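Local coordinates for protein aspartate-semialdehyde dehydrogenase 2 (Vibrio cholerae, PDB 2R00) that catalyses the NADPH-dependent reductive dephosphorylation of L-aspartyl-4-phosphate to L-aspartate semialdehyde, an early step toward lysine, methionine and threonine, at residues L140-V154 with T220-P233. Numbering follows the deposited sequence.
Sequences LKPIYDAVGIERINV and TQKIFNDPSIMVNP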
ATOM      1  N   LEU A 140     -11.620  12.299  -2.122  1.00 24.91           N
ATOM      2  CA  LEU A 140     -12.211  12.340  -0.778  1.00 25.02           C
ATOM      3  C   LEU A 140     -13.296  13.390  -0.570  1.00 25.49           C
ATOM      4  O   LEU A 140     -14.164  13.228   0.288  1.00 25.08           O
ATOM      5  CB  LEU A 140     -11.120  12.542   0.278  1.00 25.13           C
ATOM      6  CG  LEU A 140     -10.599  11.337   1.071  1.00 25.63           C
ATOM      7  CD1 LEU A 140     -10.616  10.053   0.287  1.00 24.87           C
ATOM      8  CD2 LEU A 140      -9.216  11.613   1.646  1.00 25.53           C
ATOM      9  N   LYS A 141     -13.229  14.473  -1.339  1.00 26.15           N
ATOM     10  CA  LYS A 141     -14.157  15.591  -1.166  1.00 27.22           C
ATOM     11  C   LYS A 141     -15.652  15.211  -1.134  1.00 27.62           C
ATOM     12  O   LYS A 141     -16.362  15.672  -0.232  1.00 28.02           O
ATOM     13  CB  LYS A 141     -13.874  16.713  -2.183  1.00 27.20           C
ATOM     14  CG  LYS A 141     -14.642  18.026  -1.939  1.00 28.21           C
ATOM     15  CD  LYS A 141     -14.537  18.511  -0.494  1.00 31.08           C
ATOM     16  CE  LYS A 141     -14.958  19.977  -0.363  1.00 31.90           C
ATOM     17  NZ  LYS A 141     -16.133  20.320  -1.206  1.00 31.31           N
ATOM     18  N   PRO A 142     -16.135  14.381  -2.092  1.00 28.10           N
ATOM     19  CA  PRO A 142     -17.539  13.931  -2.015  1.00 28.95           C
ATOM     20  C   PRO A 142     -17.883  13.184  -0.722  1.00 29.62           C
ATOM     21  O   PRO A 142     -18.990  13.327  -0.211  1.00 29.86           O
ATOM     22  CB  PRO A 142     -17.671  12.985  -3.221  1.00 28.69           C
ATOM     23  CG  PRO A 142     -16.588  13.427  -4.159  1.00 28.37           C
ATOM     24  CD  PRO A 142     -15.462  13.826  -3.281  1.00 28.15           C
ATOM     25  N   ILE A 143     -16.951  12.380  -0.213  1.00 29.95           N
ATOM     26  CA  ILE A 143     -17.137  11.705   1.078  1.00 30.71           C
ATOM     27  C   ILE A 143     -17.139  12.714   2.234  1.00 31.19           C
ATOM     28  O   ILE A 143     -17.995  12.654   3.119  1.00 31.31           O
ATOM     29  CB  ILE A 143     -16.065  10.607   1.316  1.00 30.51           C
ATOM     30  CG1 ILE A 143     -16.087   9.591   0.160  1.00 30.68           C
ATOM     31  CG2 ILE A 143     -16.282   9.939   2.674  1.00 29.85           C
ATOM     32  CD1 ILE A 143     -14.809   8.717   0.021  1.00 30.78           C
ATOM     33  N   TYR A 144     -16.187  13.643   2.216  1.00 31.57           N
ATOM     34  CA  TYR A 144     -16.122  14.702   3.215  1.00 31.85           C
ATOM     35  C   TYR A 144     -17.458  15.449   3.297  1.00 31.97           C
ATOM     36  O   TYR A 144     -18.042  15.581   4.376  1.00 32.12           O
ATOM     37  CB  TYR A 144     -14.994  15.680   2.875  1.00 32.59           C
ATOM     38  CG  TYR A 144     -14.785  16.766   3.906  1.00 32.82           C
ATOM     39  CD1 TYR A 144     -14.127  16.494   5.097  1.00 32.70           C
ATOM     40  CD2 TYR A 144     -15.229  18.071   3.676  1.00 33.59           C
ATOM     41  CE1 TYR A 144     -13.926  17.484   6.047  1.00 33.88           C
ATOM     42  CE2 TYR A 144     -15.031  19.072   4.619  1.00 34.15           C
ATOM     43  CZ  TYR A 144     -14.376  18.767   5.807  1.00 34.88           C
ATOM     44  OH  TYR A 144     -14.164  19.741   6.763  1.00 35.39           O
ATOM     45  N   ASP A 145     -17.936  15.909   2.146  1.00 32.03           N
ATOM     46  CA  ASP A 145     -19.209  16.625   2.034  1.00 32.62           C
ATOM     47  C   ASP A 145     -20.414  15.849   2.599  1.00 32.88           C
ATOM     48  O   ASP A 145     -21.218  16.399   3.370  1.00 33.20           O
ATOM     49  CB  ASP A 145     -19.450  17.005   0.566  1.00 32.61           C
ATOM     50  CG  ASP A 145     -18.503  18.098   0.082  1.00 32.25           C
ATOM     51  OD1 ASP A 145     -17.834  18.723   0.936  1.00 31.96           O
ATOM     52  OD2 ASP A 145     -18.438  18.335  -1.143  1.00 31.79           O
ATOM     53  N   ALA A 146     -20.517  14.569   2.240  1.00 32.87           N
ATOM     54  CA  ALA A 146     -21.654  13.741   2.644  1.00 32.71           C
ATOM     55  C   ALA A 146     -21.659  13.434   4.136  1.00 32.71           C
ATOM     56  O   ALA A 146     -22.672  13.648   4.809  1.00 32.96           O
ATOM     57  CB  ALA A 146     -21.700  12.452   1.833  1.00 32.83           C
ATOM     58  N   VAL A 147     -20.531  12.959   4.665  1.00 31.99           N
ATOM     59  CA  VAL A 147     -20.507  12.422   6.031  1.00 32.05           C
ATOM     60  C   VAL A 147     -19.385  12.931   6.941  1.00 31.92           C
ATOM     61  O   VAL A 147     -19.304  12.542   8.108  1.00 32.18           O
ATOM     62  CB  VAL A 147     -20.488  10.867   6.032  1.00 31.90           C
ATOM     63  CG1 VAL A 147     -21.850  10.313   5.635  1.00 32.29           C
ATOM     64  CG2 VAL A 147     -19.405  10.339   5.111  1.00 31.46           C
ATOM     65  N   GLY A 148     -18.524  13.794   6.413  1.00 32.06           N
ATOM     66  CA  GLY A 148     -17.419  14.349   7.204  1.00 31.78           C
ATOM     67  C   GLY A 148     -16.262  13.371   7.304  1.00 31.80           C
ATOM     68  O   GLY A 148     -16.435  12.171   7.082  1.00 31.71           O
ATOM     69  N   ILE A 149     -15.077  13.884   7.619  1.00 31.78           N
ATOM     70  CA  ILE A 149     -13.904  13.037   7.810  1.00 31.33           C
ATOM     71  C   ILE A 149     -13.198  13.399   9.110  1.00 31.83           C
ATOM     72  O   ILE A 149     -12.838  14.557   9.340  1.00 31.77           O
ATOM     73  CB  ILE A 149     -12.905  13.115   6.620  1.00 31.72           C
ATOM     74  CG1 ILE A 149     -13.568  12.651   5.317  1.00 30.29           C
ATOM     75  CG2 ILE A 149     -11.651  12.265   6.917  1.00 30.92           C
ATOM     76  CD1 ILE A 149     -12.720  12.853   4.089  1.00 30.79           C
ATOM     77  N   GLU A 150     -13.014  12.386   9.950  1.00 31.87           N
ATOM     78  CA  GLU A 150     -12.365  12.520  11.244  1.00 32.72           C
ATOM     79  C   GLU A 150     -10.870  12.257  11.100  1.00 31.55           C
ATOM     80  O   GLU A 150     -10.042  13.035  11.579  1.00 31.10           O
ATOM     81  CB  GLU A 150     -12.997  11.523  12.221  1.00 32.65           C
ATOM     82  CG  GLU A 150     -12.572  11.650  13.672  1.00 34.87           C
ATOM     83  CD  GLU A 150     -13.358  10.711  14.586  1.00 35.86           C
ATOM     84  OE1 GLU A 150     -13.523  11.043  15.786  1.00 39.81           O
ATOM     85  OE2 GLU A 150     -13.828   9.646  14.100  1.00 39.64           O
ATOM     86  N   ARG A 151     -10.536  11.159  10.418  1.00 30.58           N
ATOM     87  CA  ARG A 151      -9.156  10.735  10.264  1.00 29.90           C
ATOM     88  C   ARG A 151      -8.910  10.108   8.890  1.00 28.42           C
ATOM     89  O   ARG A 151      -9.723   9.318   8.407  1.00 27.77           O
ATOM     90  CB  ARG A 151      -8.811   9.740  11.366  1.00 29.54           C
ATOM     91  CG  ARG A 151      -7.330   9.442  11.509  1.00 31.98           C
ATOM     92  CD  ARG A 151      -7.076   8.399  12.595  1.00 32.36           C
ATOM     93  NE  ARG A 151      -8.111   8.439  13.624  1.00 39.72           N
ATOM     94  CZ  ARG A 151      -8.925   7.424  13.906  1.00 41.87           C
ATOM     95  NH1 ARG A 151      -8.801   6.273  13.251  1.00 43.25           N
ATOM     96  NH2 ARG A 151      -9.849   7.557  14.851  1.00 42.96           N
ATOM     97  N   ILE A 152      -7.792  10.492   8.266  1.00 26.85           N
ATOM     98  CA  ILE A 152      -7.316   9.865   7.021  1.00 24.90           C
ATOM     99  C   ILE A 152      -5.981   9.182   7.296  1.00 24.35           C
ATOM    100  O   ILE A 152      -5.036   9.818   7.783  1.00 23.66           O
ATOM    101  CB  ILE A 152      -7.094  10.897   5.872  1.00 24.89           C
ATOM    102  CG1 ILE A 152      -8.388  11.650   5.533  1.00 24.39           C
ATOM    103  CG2 ILE A 152      -6.542  10.201   4.611  1.00 25.18           C
ATOM    104  CD1 ILE A 152      -8.160  12.998   4.808  1.00 24.39           C
ATOM    105  N   ASN A 153      -5.916   7.889   6.994  1.00 23.32           N
ATOM    106  CA  ASN A 153      -4.653   7.175   6.914  1.00 23.41           C
ATOM    107  C   ASN A 153      -4.385   6.826   5.447  1.00 23.23           C
ATOM    108  O   ASN A 153      -5.214   6.195   4.779  1.00 22.21           O
ATOM    109  CB  ASN A 153      -4.676   5.920   7.798  1.00 23.44           C
ATOM    110  CG  ASN A 153      -4.552   6.252   9.293  1.00 24.81           C
ATOM    111  OD1 ASN A 153      -5.297   7.080   9.816  1.00 26.46           O
ATOM    112  ND2 ASN A 153      -3.606   5.609   9.976  1.00 24.39           N
ATOM    113  N   VAL A 154      -3.233   7.259   4.948  1.00 23.08           N
ATOM    114  CA  VAL A 154      -2.942   7.144   3.526  1.00 23.00           C
ATOM    115  C   VAL A 154      -1.502   6.685   3.289  1.00 23.58           C
ATOM    116  O   VAL A 154      -0.568   7.183   3.937  1.00 23.30           O
ATOM    117  CB  VAL A 154      -3.252   8.466   2.765  1.00 22.59           C
ATOM    118  CG1 VAL A 154      -2.448   9.675   3.338  1.00 22.37           C
ATOM    119  CG2 VAL A 154      -3.032   8.308   1.249  1.00 22.58           C
ATOM    120  N   THR A 220      -3.147  18.836   3.215  1.00 21.54           N
ATOM    121  CA  THR A 220      -4.506  18.285   3.338  1.00 21.85           C
ATOM    122  C   THR A 220      -5.410  19.128   4.244  1.00 22.43           C
ATOM    123  O   THR A 220      -6.556  19.441   3.887  1.00 22.12           O
ATOM    124  CB  THR A 220      -4.451  16.817   3.834  1.00 22.31           C
ATOM    125  OG1 THR A 220      -3.788  16.026   2.842  1.00 22.18           O
ATOM    126  CG2 THR A 220      -5.839  16.247   4.076  1.00 21.20           C
ATOM    127  N   GLN A 221      -4.875  19.504   5.406  1.00 22.57           N
ATOM    128  CA  GLN A 221      -5.586  20.350   6.367  1.00 23.15           C
ATOM    129  C   GLN A 221      -5.866  21.756   5.833  1.00 23.21           C
ATOM    130  O   GLN A 221      -6.931  22.326   6.113  1.00 23.62           O
ATOM    131  CB  GLN A 221      -4.796  20.436   7.675  1.00 22.87           C
ATOM    132  CG  GLN A 221      -4.784  19.132   8.471  1.00 22.63           C
ATOM    133  CD  GLN A 221      -3.932  19.213   9.725  1.00 24.37           C
ATOM    134  OE1 GLN A 221      -3.042  20.064   9.841  1.00 27.32           O
ATOM    135  NE2 GLN A 221      -4.187  18.314  10.667  1.00 25.80           N
ATOM    136  N   LYS A 222      -4.901  22.317   5.098  1.00 22.82           N
ATOM    137  CA  LYS A 222      -5.059  23.620   4.446  1.00 22.85           C
ATOM    138  C   LYS A 222      -6.162  23.601   3.385  1.00 23.18           C
ATOM    139  O   LYS A 222      -7.041  24.467   3.383  1.00 23.60           O
ATOM    140  CB  LYS A 222      -3.741  24.083   3.814  1.00 22.40           C
ATOM    141  CG  LYS A 222      -3.772  25.484   3.214  1.00 21.20           C
ATOM    142  CD  LYS A 222      -2.364  26.020   2.953  1.00 22.77           C
ATOM    143  CE  LYS A 222      -2.361  27.503   2.552  1.00 22.48           C
ATOM    144  NZ  LYS A 222      -0.951  28.060   2.511  1.00 24.09           N
ATOM    145  N   ILE A 223      -6.111  22.631   2.480  1.00 23.56           N
ATOM    146  CA  ILE A 223      -7.077  22.562   1.381  1.00 24.33           C
ATOM    147  C   ILE A 223      -8.504  22.358   1.907  1.00 25.40           C
ATOM    148  O   ILE A 223      -9.424  23.050   1.475  1.00 25.33           O
ATOM    149  CB  ILE A 223      -6.675  21.521   0.315  1.00 24.03           C
ATOM    150  CG1 ILE A 223      -5.383  21.976  -0.375  1.00 23.75           C
ATOM    151  CG2 ILE A 223      -7.784  21.340  -0.738  1.00 23.80           C
ATOM    152  CD1 ILE A 223      -4.574  20.857  -1.053  1.00 21.88           C
ATOM    153  N   PHE A 224      -8.671  21.444   2.859  1.00 26.01           N
ATOM    154  CA  PHE A 224      -9.970  21.248   3.523  1.00 27.52           C
ATOM    155  C   PHE A 224     -10.333  22.430   4.417  1.00 28.38           C
ATOM    156  O   PHE A 224     -11.488  22.570   4.833  1.00 28.68           O
ATOM    157  CB  PHE A 224      -9.967  19.972   4.381  1.00 27.25           C
ATOM    158  CG  PHE A 224     -10.271  18.687   3.616  1.00 27.51           C
ATOM    159  CD1 PHE A 224     -11.313  18.623   2.697  1.00 28.04           C
ATOM    160  CD2 PHE A 224      -9.537  17.529   3.868  1.00 27.89           C
ATOM    161  CE1 PHE A 224     -11.609  17.425   2.013  1.00 29.29           C
ATOM    162  CE2 PHE A 224      -9.826  16.326   3.191  1.00 28.91           C
ATOM    163  CZ  PHE A 224     -10.865  16.281   2.261  1.00 26.98           C
ATOM    164  N   ASN A 225      -9.336  23.264   4.722  1.00 29.41           N
ATOM    165  CA  ASN A 225      -9.463  24.357   5.686  1.00 30.58           C
ATOM    166  C   ASN A 225     -10.024  23.865   7.023  1.00 31.43           C
ATOM    167  O   ASN A 225     -10.947  24.458   7.594  1.00 30.91           O
ATOM    168  CB  ASN A 225     -10.301  25.512   5.112  1.00 30.77           C
ATOM    169  CG  ASN A 225     -10.166  26.784   5.924  1.00 32.24           C
ATOM    170  OD1 ASN A 225      -9.113  27.056   6.518  1.00 33.20           O
ATOM    171  ND2 ASN A 225     -11.236  27.568   5.969  1.00 32.97           N
ATOM    172  N   ASP A 226      -9.457  22.767   7.517  1.00 32.10           N
ATOM    173  CA  ASP A 226     -10.017  22.082   8.666  1.00 32.99           C
ATOM    174  C   ASP A 226      -8.892  21.486   9.517  1.00 33.75           C
ATOM    175  O   ASP A 226      -8.466  20.349   9.286  1.00 33.65           O
ATOM    176  CB  ASP A 226     -11.014  21.020   8.184  1.00 32.85           C
ATOM    177  CG  ASP A 226     -11.733  20.305   9.323  1.00 34.26           C
ATOM    178  OD1 ASP A 226     -12.686  19.543   9.021  1.00 35.32           O
ATOM    179  OD2 ASP A 226     -11.349  20.480  10.500  1.00 33.19           O
ATOM    180  N   PRO A 227      -8.412  22.256  10.512  1.00 34.33           N
ATOM    181  CA  PRO A 227      -7.334  21.829  11.410  1.00 34.71           C
ATOM    182  C   PRO A 227      -7.675  20.602  12.257  1.00 34.90           C
ATOM    183  O   PRO A 227      -6.766  19.986  12.827  1.00 35.35           O
ATOM    184  CB  PRO A 227      -7.113  23.054  12.311  1.00 34.94           C
ATOM    185  CG  PRO A 227      -8.365  23.850  12.206  1.00 34.85           C
ATOM    186  CD  PRO A 227      -8.892  23.614  10.832  1.00 34.73           C
ATOM    187  N   SER A 228      -8.959  20.244  12.322  1.00 34.93           N
ATOM    188  CA  SER A 228      -9.414  19.090  13.105  1.00 35.10           C
ATOM    189  C   SER A 228      -9.256  17.739  12.389  1.00 34.54           C
ATOM    190  O   SER A 228      -9.211  16.688  13.043  1.00 34.62           O
ATOM    191  CB  SER A 228     -10.851  19.283  13.605  1.00 35.07           C
ATOM    192  OG  SER A 228     -11.810  19.035  12.587  1.00 37.58           O
ATOM    193  N   ILE A 229      -9.157  17.757  11.062  1.00 33.73           N
ATOM    194  CA  ILE A 229      -8.927  16.510  10.327  1.00 33.09           C
ATOM    195  C   ILE A 229      -7.527  15.998  10.603  1.00 31.96           C
ATOM    196  O   ILE A 229      -6.533  16.678  10.335  1.00 32.08           O
ATOM    197  CB  ILE A 229      -9.115  16.629   8.808  1.00 32.99           C
ATOM    198  CG1 ILE A 229     -10.434  17.318   8.474  1.00 34.13           C
ATOM    199  CG2 ILE A 229      -9.116  15.244   8.181  1.00 33.59           C
ATOM    200  CD1 ILE A 229     -10.691  17.450   6.972  1.00 33.23           C
ATOM    201  N   MET A 230      -7.459  14.791  11.148  1.00 31.10           N
ATOM    202  CA  MET A 230      -6.174  14.134  11.345  1.00 30.41           C
ATOM    203  C   MET A 230      -5.783  13.351  10.093  1.00 29.04           C
ATOM    204  O   MET A 230      -6.615  12.688   9.470  1.00 28.94           O
ATOM    205  CB  MET A 230      -6.198  13.263  12.601  1.00 30.43           C
ATOM    206  CG  MET A 230      -6.369  14.077  13.915  1.00 34.19           C
ATOM    207  SD  MET A 230      -4.999  15.212  14.322  1.00 40.39           S
ATOM    208  CE  MET A 230      -5.643  16.794  13.752  1.00 38.66           C
ATOM    209  N   VAL A 231      -4.513  13.472   9.721  1.00 28.02           N
ATOM    210  CA  VAL A 231      -3.977  12.849   8.519  1.00 26.55           C
ATOM    211  C   VAL A 231      -2.710  12.098   8.911  1.00 25.95           C
ATOM    212  O   VAL A 231      -1.802  12.665   9.517  1.00 25.71           O
ATOM    213  CB  VAL A 231      -3.630  13.893   7.430  1.00 26.57           C
ATOM    214  CG1 VAL A 231      -3.261  13.189   6.121  1.00 25.55           C
ATOM    215  CG2 VAL A 231      -4.797  14.892   7.213  1.00 24.99           C
ATOM    216  N   ASN A 232      -2.658  10.822   8.566  1.00 25.23           N
ATOM    217  CA  ASN A 232      -1.529   9.967   8.924  1.00 24.61           C
ATOM    218  C   ASN A 232      -0.949   9.306   7.672  1.00 24.50           C
ATOM    219  O   ASN A 232      -1.388   8.220   7.285  1.00 24.10           O
ATOM    220  CB  ASN A 232      -2.007   8.935   9.949  1.00 24.39           C
ATOM    221  CG  ASN A 232      -2.632   9.594  11.173  1.00 23.67           C
ATOM    222  OD1 ASN A 232      -1.960  10.325  11.887  1.00 23.92           O
ATOM    223  ND2 ASN A 232      -3.926   9.372  11.390  1.00 22.12           N
ATOM    224  N   PRO A 233      -0.006   9.990   6.994  1.00 24.86           N
ATOM    225  CA  PRO A 233       0.556   9.462   5.759  1.00 25.06           C
ATOM    226  C   PRO A 233       1.776   8.565   5.952  1.00 25.71           C
ATOM    227  O   PRO A 233       2.562   8.752   6.901  1.00 25.83           O
ATOM    228  CB  PRO A 233       0.981  10.731   4.988  1.00 25.15           C
ATOM    229  CG  PRO A 233       0.590  11.904   5.865  1.00 25.01           C
ATOM    230  CD  PRO A 233       0.535  11.329   7.260  1.00 24.68           C
TER
HETATM  231  O   HOH W   1     -13.433  17.126  10.068  1.00 58.86           O
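The rings of Y144 and F224 lie in a face-to-face stack, centroids 4.5 Å apart and planes 22° from parallel, where F224 packs on helix 131-147. With chi1 at -176°, Y144 swings its ring away from its own backbone N and over F224. The phenol donates in its ring plane from OH to D226 OD1 (2.7 Å), on the anti side of the carboxylate. S228 N donates to D226 OD2, closing an Asx turn, S228 OG adds a second bond there, and a water ties OD1 to I149 O. I229 CD1 presses on Y144 CE1 at 3.4 Å, while I152 CD1 lies at the F224 edge near CE2 and meets T220 CG2 tip to tip.

Beyond, the strands run parallel, with I152 N to M230 O (2.8 Å) and N232 N to I152 O (2.7 Å). On the R151 and M230 face, N232 ND2 donates to N153 OD1 from above the N153 carbonyl plane (3.1 Å); the other amide ends, N232 OD1 and N153 ND2, bond I301 N and D300 OD1 of the second subunit. Strand 149-159, helix 211-223 and parallel neighbour strand 230-238, outermost in this chain's dimerisation-domain sheet, form a beta-alpha-beta crossover.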